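Local coordinates for protein erythromycin dehydratase (Saccharopolyspora erythraea, PDB 3EL6) that probably dehydrates the beta-hydroxyacyl chains made during modular polyketide assembly in erythromycin biosynthesis, at residues L95-P106 / S148-V159; H49-S59 / G113-P123. All coordinates share one frame; numbering follows the deposited sequence.

Contact 1 (L95-P106 / S148-V159); sequences LPVLEELVLQRP and SQHATGTLAQGV
A classic beta bulge, with E99 and E100 both facing T154, interrupts the antiparallel pairing of strands 97-103 and 148-156 in the double hotdog fold. T154 O receives two weak bonds, at 2.8 Å from E99 N and 3.4 Å from E100 N, while T154 N donates to E100 O. Beside the bulge, G153, having no CB, lets its CA approach E100 O to 3.0 Å. Leucines suit the face turned to helix 79-93: L98 CD2 meets L155 CD2 at 4.0 Å, and the small A151 CB takes the CD1 of L101 and the CD2 of L103. At the far end, H150 CG lies beside its own backbone N (chi1 -75°), which carries the ring to R105. H150 ND1 donates a short, straight bond to R105 O (2.5 Å, 168°), with the oxygen in the ring plane. R105, bent at chi2 and chi3, folds back so that NH2 sits 3.2 Å above one ring face, toward the rim, the two planes 31° apart; the same NH2 bonds weakly to Q149 O. The bond to R105 O places a proton on ND1, and the positive R105 over the ring would probably disfavour a second.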
loop_
_atom_site.group_PDB
_atom_site.type_symbol
_atom_site.label_atom_id
_atom_site.label_comp_id
_atom_site.label_asym_id
_atom_site.label_seq_id
_atom_site.Cartn_x
_atom_site.Cartn_y
_atom_site.Cartn_z
ATOM N N LEU A 95 -16.009 -2.092 3.723
ATOM C CA LEU A 95 -16.357 -2.317 5.134
ATOM C C LEU A 95 -16.674 -0.947 5.760
ATOM O O LEU A 95 -15.788 -0.266 6.270
ATOM C CB LEU A 95 -15.191 -2.984 5.866
ATOM C CG LEU A 95 -14.939 -4.461 5.509
ATOM C CD1 LEU A 95 -13.644 -4.849 6.291
ATOM C CD2 LEU A 95 -16.104 -5.329 5.948
ATOM N N PRO A 96 -17.939 -0.533 5.695
ATOM C CA PRO A 96 -18.252 0.886 5.826
ATOM C C PRO A 96 -18.488 1.348 7.265
ATOM O O PRO A 96 -18.629 2.580 7.520
ATOM C CB PRO A 96 -19.504 1.039 4.950
ATOM C CG PRO A 96 -20.239 -0.261 5.194
ATOM C CD PRO A 96 -19.073 -1.300 5.140
ATOM N N VAL A 97 -18.467 0.403 8.203
ATOM C CA VAL A 97 -18.663 0.718 9.627
ATOM C C VAL A 97 -17.345 0.843 10.330
ATOM O O VAL A 97 -16.447 -0.007 10.208
ATOM C CB VAL A 97 -19.540 -0.373 10.348
ATOM C CG1 VAL A 97 -19.575 -0.160 11.847
ATOM C CG2 VAL A 97 -20.970 -0.261 9.759
ATOM N N LEU A 98 -17.242 1.905 11.105
ATOM C CA LEU A 98 -16.073 2.094 11.952
ATOM C C LEU A 98 -16.411 1.433 13.277
ATOM O O LEU A 98 -17.082 2.016 14.132
ATOM C CB LEU A 98 -15.820 3.595 12.053
ATOM C CG LEU A 98 -14.476 4.256 11.909
ATOM C CD1 LEU A 98 -14.413 5.697 12.514
ATOM C CD2 LEU A 98 -13.166 3.398 12.109
ATOM N N GLU A 99 -16.032 0.153 13.433
ATOM C CA GLU A 99 -16.332 -0.543 14.651
ATOM C C GLU A 99 -15.668 0.104 15.856
ATOM O O GLU A 99 -16.264 0.222 16.915
ATOM C CB GLU A 99 -15.893 -2.003 14.547
ATOM C CG GLU A 99 -16.119 -2.716 15.832
ATOM C CD GLU A 99 -16.037 -4.195 15.626
ATOM O OE1 GLU A 99 -17.010 -4.754 15.074
ATOM O OE2 GLU A 99 -14.995 -4.767 16.036
ATOM N N GLU A 100 -14.435 0.552 15.709
ATOM C CA GLU A 100 -13.827 1.421 16.730
ATOM C C GLU A 100 -12.775 2.286 16.079
ATOM O O GLU A 100 -12.147 1.875 15.075
ATOM C CB GLU A 100 -13.147 0.509 17.760
ATOM C CG GLU A 100 -12.148 1.157 18.689
ATOM C CD GLU A 100 -11.390 0.121 19.541
ATOM O OE1 GLU A 100 -10.675 -0.725 18.943
ATOM O OE2 GLU A 100 -11.499 0.164 20.803
ATOM N N LEU A 101 -12.612 3.500 16.598
ATOM C CA LEU A 101 -11.406 4.310 16.271
ATOM C C LEU A 101 -10.941 4.965 17.527
ATOM O O LEU A 101 -11.736 5.671 18.221
ATOM C CB LEU A 101 -11.723 5.338 15.169
ATOM C CG LEU A 101 -10.429 5.999 14.650
ATOM C CD1 LEU A 101 -9.678 5.015 13.745
ATOM C CD2 LEU A 101 -10.807 7.272 13.915
ATOM N N VAL A 102 -9.677 4.711 17.883
ATOM C CA VAL A 102 -9.106 5.274 19.093
ATOM C C VAL A 102 -8.085 6.310 18.660
ATOM O O VAL A 102 -7.177 6.025 17.849
ATOM C CB VAL A 102 -8.435 4.184 19.930
ATOM C CG1 VAL A 102 -7.812 4.795 21.180
ATOM C CG2 VAL A 102 -9.477 3.167 20.308
ATOM N N LEU A 103 -8.275 7.523 19.137
ATOM C CA LEU A 103 -7.436 8.614 18.757
ATOM C C LEU A 103 -6.277 8.753 19.734
ATOM O O LEU A 103 -6.463 8.849 20.944
ATOM C CB LEU A 103 -8.296 9.882 18.712
ATOM C CG LEU A 103 -9.484 9.742 17.724
ATOM C CD1 LEU A 103 -10.614 10.707 18.018
ATOM C CD2 LEU A 103 -9.040 9.935 16.284
ATOM N N GLN A 104 -5.073 8.803 19.218
ATOM C CA GLN A 104 -3.955 9.103 20.073
ATOM C C GLN A 104 -3.768 10.617 20.034
ATOM O O GLN A 104 -4.710 11.391 19.792
ATOM C CB GLN A 104 -2.715 8.304 19.597
ATOM C CG GLN A 104 -2.748 6.808 20.071
ATOM C CD GLN A 104 -3.388 5.758 19.077
ATOM O OE1 GLN A 104 -4.397 5.116 19.402
ATOM N NE2 GLN A 104 -2.758 5.550 17.911
ATOM N N ARG A 105 -2.560 11.055 20.282
ATOM C CA ARG A 105 -2.189 12.429 20.083
ATOM C C ARG A 105 -2.915 13.120 18.934
ATOM O O ARG A 105 -2.912 12.639 17.786
ATOM C CB ARG A 105 -0.710 12.444 19.784
ATOM C CG ARG A 105 -0.277 11.118 19.185
ATOM C CD ARG A 105 1.133 10.849 19.572
ATOM N NE ARG A 105 1.976 11.877 18.974
ATOM C CZ ARG A 105 2.209 11.904 17.674
ATOM N NH1 ARG A 105 2.983 12.856 17.156
ATOM N NH2 ARG A 105 1.649 10.955 16.909
ATOM N N PRO A 106 -3.549 14.247 19.240
ATOM C CA PRO A 106 -4.108 15.084 18.191
ATOM C C PRO A 106 -2.992 15.549 17.287
ATOM O O PRO A 106 -1.836 15.576 17.683
ATOM C CB PRO A 106 -4.740 16.258 18.953
ATOM C CG PRO A 106 -4.139 16.184 20.298
ATOM C CD PRO A 106 -3.936 14.717 20.565
ATOM N N SER A 148 4.156 9.547 12.206
ATOM C CA SER A 148 3.822 9.212 13.566
ATOM C C SER A 148 2.391 8.673 13.545
ATOM O O SER A 148 1.582 9.158 12.779
ATOM C CB SER A 148 3.797 10.470 14.446
ATOM O OG SER A 148 3.852 10.055 15.805
ATOM N N GLN A 149 2.083 7.736 14.423
ATOM C CA GLN A 149 0.738 7.144 14.448
ATOM C C GLN A 149 -0.231 8.027 15.230
ATOM O O GLN A 149 0.103 8.430 16.349
ATOM C CB GLN A 149 0.743 5.773 15.092
ATOM C CG GLN A 149 -0.635 5.135 14.994
ATOM C CD GLN A 149 -0.640 3.733 15.431
ATOM O OE1 GLN A 149 -1.365 3.361 16.352
ATOM N NE2 GLN A 149 0.136 2.913 14.753
ATOM N N HIS A 150 -1.391 8.363 14.655
ATOM C CA HIS A 150 -2.351 9.210 15.389
ATOM C C HIS A 150 -3.648 8.491 15.761
ATOM O O HIS A 150 -4.325 8.900 16.725
ATOM C CB HIS A 150 -2.673 10.492 14.624
ATOM C CG HIS A 150 -1.556 11.485 14.702
ATOM N ND1 HIS A 150 -1.454 12.407 15.721
ATOM C CD2 HIS A 150 -0.459 11.650 13.923
ATOM C CE1 HIS A 150 -0.333 13.103 15.566
ATOM N NE2 HIS A 150 0.288 12.664 14.481
ATOM N N ALA A 151 -3.987 7.426 15.024
ATOM C CA ALA A 151 -5.225 6.686 15.354
ATOM C C ALA A 151 -5.102 5.248 14.879
ATOM O O ALA A 151 -4.361 4.976 13.944
ATOM C CB ALA A 151 -6.412 7.325 14.690
ATOM N N THR A 152 -5.928 4.381 15.450
ATOM C CA THR A 152 -6.035 3.019 14.978
ATOM C C THR A 152 -7.424 2.509 15.315
ATOM O O THR A 152 -8.038 2.936 16.313
ATOM C CB THR A 152 -4.975 2.097 15.639
ATOM O OG1 THR A 152 -5.011 0.817 14.991
ATOM C CG2 THR A 152 -5.275 1.911 17.113
ATOM N N GLY A 153 -7.943 1.623 14.491
ATOM C CA GLY A 153 -9.290 1.108 14.746
ATOM C C GLY A 153 -9.586 -0.107 13.891
ATOM O O GLY A 153 -8.653 -0.774 13.383
ATOM N N THR A 154 -10.875 -0.359 13.693
ATOM C CA THR A 154 -11.360 -1.564 13.044
ATOM C C THR A 154 -12.540 -1.204 12.162
ATOM O O THR A 154 -13.424 -0.442 12.596
ATOM C CB THR A 154 -11.804 -2.585 14.152
ATOM O OG1 THR A 154 -10.665 -2.911 14.972
ATOM C CG2 THR A 154 -12.414 -3.875 13.534
ATOM N N LEU A 155 -12.542 -1.704 10.921
ATOM C CA LEU A 155 -13.606 -1.485 9.967
ATOM C C LEU A 155 -14.419 -2.756 9.937
ATOM O O LEU A 155 -13.849 -3.890 9.986
ATOM C CB LEU A 155 -13.037 -1.279 8.533
ATOM C CG LEU A 155 -12.150 0.025 8.454
ATOM C CD1 LEU A 155 -11.565 0.006 7.042
ATOM C CD2 LEU A 155 -13.111 1.247 8.685
ATOM N N ALA A 156 -15.727 -2.620 9.801
ATOM C CA ALA A 156 -16.586 -3.832 9.781
ATOM C C ALA A 156 -17.733 -3.635 8.818
ATOM O O ALA A 156 -17.895 -2.592 8.180
ATOM C CB ALA A 156 -17.164 -4.065 11.153
ATOM N N GLN A 157 -18.624 -4.618 8.813
ATOM C CA GLN A 157 -19.702 -4.677 7.833
ATOM C C GLN A 157 -20.887 -3.716 8.160
ATOM O O GLN A 157 -21.173 -3.452 9.316
ATOM C CB GLN A 157 -20.270 -6.119 7.790
ATOM C CG GLN A 157 -19.148 -7.166 7.412
ATOM C CD GLN A 157 -18.321 -7.734 8.535
ATOM O OE1 GLN A 157 -18.363 -7.296 9.692
ATOM N NE2 GLN A 157 -17.529 -8.786 8.194
ATOM N N GLY A 158 -21.544 -3.275 7.097
ATOM C CA GLY A 158 -22.653 -2.329 7.145
ATOM C C GLY A 158 -23.839 -2.962 7.856
ATOM O O GLY A 158 -24.022 -4.231 7.865
ATOM N N VAL A 159 -24.613 -2.104 8.506
ATOM C CA VAL A 159 -25.810 -2.548 9.193
ATOM C C VAL A 159 -26.997 -1.713 8.735
ATOM O O VAL A 159 -26.825 -0.604 8.217
ATOM C CB VAL A 159 -25.688 -2.479 10.711
ATOM C CG1 VAL A 159 -24.538 -3.365 11.239
ATOM C CG2 VAL A 159 -25.475 -1.047 11.169
HETATM O O HOH W 1 -4.940 11.639 16.962
#

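Contact 2 (H49-S59 / G113-P123); sequences HGGAVFTGRLS and GALLRMSVGAP
T55 sets OG1 beside its backbone N, opposite the carbonyl carbon (chi1 -42°), and R117, leaving its strand with CG anti to the backbone N, bends at chi2 and chi3 to bring NE across to that hydroxyl. The bond, R117 NE to T55 OG1 at 2.8 Å, is weak because it is bent to 129° at the hydrogen. T55 CG2 lies at the guanidinium edge, in its plane, and V53 CG1 packs 3.4 Å from R117 CD. The end of R117 reaches D45 O of the second subunit through NH1, while R57, running alongside L115, gives NH2 to S28 O of that subunit. An arginine fits here, its aliphatic stem crossing to V53 and T55 of the next strand and its several N-H groups meeting backbone oxygens of the partner.

Strands 52-58 and 114-123 are antiparallel neighbours in the hotdog fold, joined by paired backbone bonds such as F54 N to M118 O, 2.9 Å. The face opposite R117 is apolar and turned to helix 79-93, where F54 and M118 both pack. M118 CE reaches F54 CB at 3.8 Å, and V120 CG2 lies at the edge of the F54 ring, 4.0 Å from CE1. L58 and L116 cross at about a right angle, with the branched ends of both in contact. G56, without a side chain, pairs with L116 on this face, between F54 and L58 along its own strand.

Ahead of strand 52-58, H49 holds CG between its backbone N and carbonyl carbon (chi1 68°), which folds the imidazole over the backbone of G121 and A122: A122 N stands 3.8 Å above the centre of the H49 ring. G51 N donates to H49 ND1 at 2.9 Å, in the ring plane, fixing its rotation. R129 NH1 bonds both H49 O and G121 O.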
loop_
_atom_site.group_PDB
_atom_site.type_symbol
_atom_site.label_atom_id
_atom_site.label_comp_id
_atom_site.label_asym_id
_atom_site.label_seq_id
_atom_site.Cartn_x
_atom_site.Cartn_y
_atom_site.Cartn_z
ATOM N N HIS A 49 -4.557 -9.288 -0.135
ATOM C CA HIS A 49 -5.415 -9.344 1.040
ATOM C C HIS A 49 -6.654 -8.475 1.008
ATOM O O HIS A 49 -7.468 -8.588 1.914
ATOM C CB HIS A 49 -4.632 -9.224 2.366
ATOM C CG HIS A 49 -3.984 -7.886 2.634
ATOM N ND1 HIS A 49 -4.632 -6.673 2.461
ATOM C CD2 HIS A 49 -2.766 -7.586 3.171
ATOM C CE1 HIS A 49 -3.833 -5.687 2.846
ATOM N NE2 HIS A 49 -2.695 -6.213 3.285
ATOM N N GLY A 50 -6.831 -7.657 -0.042
ATOM C CA GLY A 50 -8.042 -6.838 -0.204
ATOM C C GLY A 50 -7.982 -5.540 0.581
ATOM O O GLY A 50 -8.963 -4.750 0.570
ATOM N N GLY A 51 -6.865 -5.304 1.291
ATOM C CA GLY A 51 -6.657 -3.990 1.928
ATOM C C GLY A 51 -6.233 -2.893 0.951
ATOM O O GLY A 51 -6.328 -3.030 -0.291
ATOM N N ALA A 52 -5.748 -1.775 1.500
ATOM C CA ALA A 52 -5.447 -0.659 0.684
ATOM C C ALA A 52 -4.651 0.363 1.460
ATOM O O ALA A 52 -4.722 0.378 2.687
ATOM C CB ALA A 52 -6.728 -0.038 0.141
ATOM N N VAL A 53 -3.887 1.203 0.750
ATOM C CA VAL A 53 -3.205 2.333 1.387
ATOM C C VAL A 53 -3.658 3.648 0.733
ATOM O O VAL A 53 -3.748 3.742 -0.492
ATOM C CB VAL A 53 -1.648 2.222 1.284
ATOM C CG1 VAL A 53 -0.958 3.366 2.067
ATOM C CG2 VAL A 53 -1.204 0.842 1.796
ATOM N N PHE A 54 -3.946 4.633 1.565
ATOM C CA PHE A 54 -4.509 5.937 1.103
ATOM C C PHE A 54 -3.572 7.036 1.502
ATOM O O PHE A 54 -3.103 7.023 2.660
ATOM C CB PHE A 54 -5.895 6.180 1.797
ATOM C CG PHE A 54 -6.899 5.099 1.510
ATOM C CD1 PHE A 54 -7.020 3.978 2.354
ATOM C CD2 PHE A 54 -7.742 5.198 0.374
ATOM C CE1 PHE A 54 -7.948 2.944 2.069
ATOM C CE2 PHE A 54 -8.681 4.160 0.092
ATOM C CZ PHE A 54 -8.785 3.044 0.949
ATOM N N THR A 55 -3.288 7.984 0.600
ATOM C CA THR A 55 -2.479 9.136 1.032
ATOM C C THR A 55 -3.227 10.466 0.801
ATOM O O THR A 55 -4.086 10.551 -0.072
ATOM C CB THR A 55 -1.049 9.073 0.480
ATOM O OG1 THR A 55 -0.583 7.695 0.605
ATOM C CG2 THR A 55 -0.056 10.034 1.280
ATOM N N GLY A 56 -2.972 11.427 1.668
ATOM C CA GLY A 56 -3.633 12.746 1.561
ATOM C C GLY A 56 -2.807 13.803 2.266
ATOM O O GLY A 56 -1.661 13.556 2.701
ATOM N N ARG A 57 -3.373 14.997 2.397
ATOM C CA ARG A 57 -2.610 16.131 2.893
ATOM C C ARG A 57 -3.636 17.075 3.413
ATOM O O ARG A 57 -4.687 17.171 2.807
ATOM C CB ARG A 57 -1.879 16.764 1.725
ATOM C CG ARG A 57 -0.804 17.758 2.127
ATOM C CD ARG A 57 0.155 18.070 0.895
ATOM N NE ARG A 57 1.058 16.935 0.573
ATOM C CZ ARG A 57 1.284 16.406 -0.645
ATOM N NH1 ARG A 57 0.688 16.889 -1.726
ATOM N NH2 ARG A 57 2.109 15.370 -0.788
ATOM N N LEU A 58 -3.346 17.695 4.539
ATOM C CA LEU A 58 -4.206 18.697 5.194
ATOM C C LEU A 58 -3.394 19.987 5.228
ATOM O O LEU A 58 -2.208 19.958 5.549
ATOM C CB LEU A 58 -4.404 18.313 6.664
ATOM C CG LEU A 58 -5.759 17.764 7.047
ATOM C CD1 LEU A 58 -6.390 17.093 5.865
ATOM C CD2 LEU A 58 -5.599 16.845 8.205
ATOM N N SER A 59 -4.030 21.136 5.007
ATOM C CA SER A 59 -3.331 22.392 5.275
ATOM C C SER A 59 -4.361 23.509 5.417
ATOM O O SER A 59 -5.417 23.442 4.814
ATOM C CB SER A 59 -2.424 22.749 4.123
ATOM O OG SER A 59 -3.214 23.006 2.973
ATOM N N GLY A 113 1.514 22.482 6.985
ATOM C CA GLY A 113 0.521 21.452 6.598
ATOM C C GLY A 113 0.960 20.090 7.120
ATOM O O GLY A 113 1.974 19.984 7.803
ATOM N N ALA A 114 0.209 19.040 6.798
ATOM C CA ALA A 114 0.539 17.693 7.277
ATOM C C ALA A 114 0.211 16.691 6.199
ATOM O O ALA A 114 -0.752 16.889 5.432
ATOM C CB ALA A 114 -0.258 17.390 8.568
ATOM N N LEU A 115 1.040 15.646 6.060
ATOM C CA LEU A 115 0.695 14.542 5.186
ATOM C C LEU A 115 -0.082 13.556 6.035
ATOM O O LEU A 115 0.138 13.449 7.245
ATOM C CB LEU A 115 1.981 13.866 4.631
ATOM C CG LEU A 115 2.809 14.750 3.729
ATOM C CD1 LEU A 115 4.264 14.238 3.560
ATOM C CD2 LEU A 115 2.129 14.790 2.408
ATOM N N LEU A 116 -0.948 12.786 5.386
ATOM C CA LEU A 116 -1.793 11.796 6.038
ATOM C C LEU A 116 -1.590 10.481 5.288
ATOM O O LEU A 116 -1.367 10.469 4.051
ATOM C CB LEU A 116 -3.275 12.157 5.826
ATOM C CG LEU A 116 -3.619 13.500 6.447
ATOM C CD1 LEU A 116 -5.016 13.963 5.862
ATOM C CD2 LEU A 116 -3.585 13.342 7.933
ATOM N N ARG A 117 -1.643 9.383 6.031
ATOM C CA ARG A 117 -1.547 8.048 5.394
ATOM C C ARG A 117 -2.424 7.089 6.185
ATOM O O ARG A 117 -2.301 6.983 7.420
ATOM C CB ARG A 117 -0.060 7.641 5.341
ATOM C CG ARG A 117 0.244 6.192 4.865
ATOM C CD ARG A 117 0.722 5.951 3.423
ATOM N NE ARG A 117 1.234 6.992 2.552
ATOM C CZ ARG A 117 2.494 7.068 2.164
ATOM N NH1 ARG A 117 3.403 6.193 2.649
ATOM N NH2 ARG A 117 2.881 8.033 1.345
ATOM N N MET A 118 -3.374 6.419 5.512
ATOM C CA MET A 118 -4.203 5.428 6.167
ATOM C C MET A 118 -3.889 4.075 5.543
ATOM O O MET A 118 -3.723 4.000 4.342
ATOM C CB MET A 118 -5.705 5.717 5.964
ATOM C CG MET A 118 -6.211 6.889 6.738
ATOM S SD MET A 118 -7.968 6.879 6.445
ATOM C CE MET A 118 -8.074 7.367 4.708
ATOM N N SER A 119 -3.713 3.050 6.368
ATOM C CA SER A 119 -3.451 1.689 5.882
ATOM C C SER A 119 -4.548 0.795 6.384
ATOM O O SER A 119 -4.804 0.780 7.584
ATOM C CB SER A 119 -2.128 1.118 6.456
ATOM O OG SER A 119 -1.092 2.086 6.341
ATOM N N VAL A 120 -5.156 0.039 5.470
ATOM C CA VAL A 120 -6.166 -0.966 5.833
ATOM C C VAL A 120 -5.583 -2.367 5.559
ATOM O O VAL A 120 -5.110 -2.636 4.457
ATOM C CB VAL A 120 -7.424 -0.753 5.026
ATOM C CG1 VAL A 120 -8.483 -1.880 5.331
ATOM C CG2 VAL A 120 -8.024 0.657 5.397
ATOM N N GLY A 121 -5.595 -3.231 6.545
ATOM C CA GLY A 121 -4.883 -4.520 6.395
ATOM C C GLY A 121 -5.782 -5.637 5.993
ATOM O O GLY A 121 -6.906 -5.414 5.536
ATOM N N ALA A 122 -5.307 -6.864 6.229
ATOM C CA ALA A 122 -5.991 -8.094 5.801
ATOM C C ALA A 122 -7.180 -8.357 6.718
ATOM O O ALA A 122 -7.168 -7.949 7.873
ATOM C CB ALA A 122 -4.981 -9.282 5.923
ATOM N N PRO A 123 -8.194 -9.052 6.222
ATOM C CA PRO A 123 -9.368 -9.367 7.040
ATOM C C PRO A 123 -9.068 -10.412 8.091
ATOM O O PRO A 123 -8.243 -11.316 7.859
ATOM C CB PRO A 123 -10.400 -9.822 6.008
ATOM C CG PRO A 123 -9.552 -10.413 4.883
ATOM C CD PRO A 123 -8.312 -9.508 4.826
#

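In the fold
From the N terminus the chain runs through strands 33-34 and 40-45 into strand 52-58, then passes through helix 79-93 and forms strand 97-103. Only then does strand 114-123 return to 52-58, closing the loop of contact 2. Strand 129-137 follows, antiparallel to 114-123, and strand 148-156 comes back to 97-103, closing contact 1. Because 95-106 lies inside the first loop and 148-159 beyond it, the two contacts cross rather than nest. Strand 129-137 lies between them in the strand order, yet they touch directly where L155 CD1 meets V120 CG2 at 4.0 Å. Contact 2 faces the second subunit, whereas strand 97-103 of contact 1 continues the pairing to strand 251-259 later in the chain.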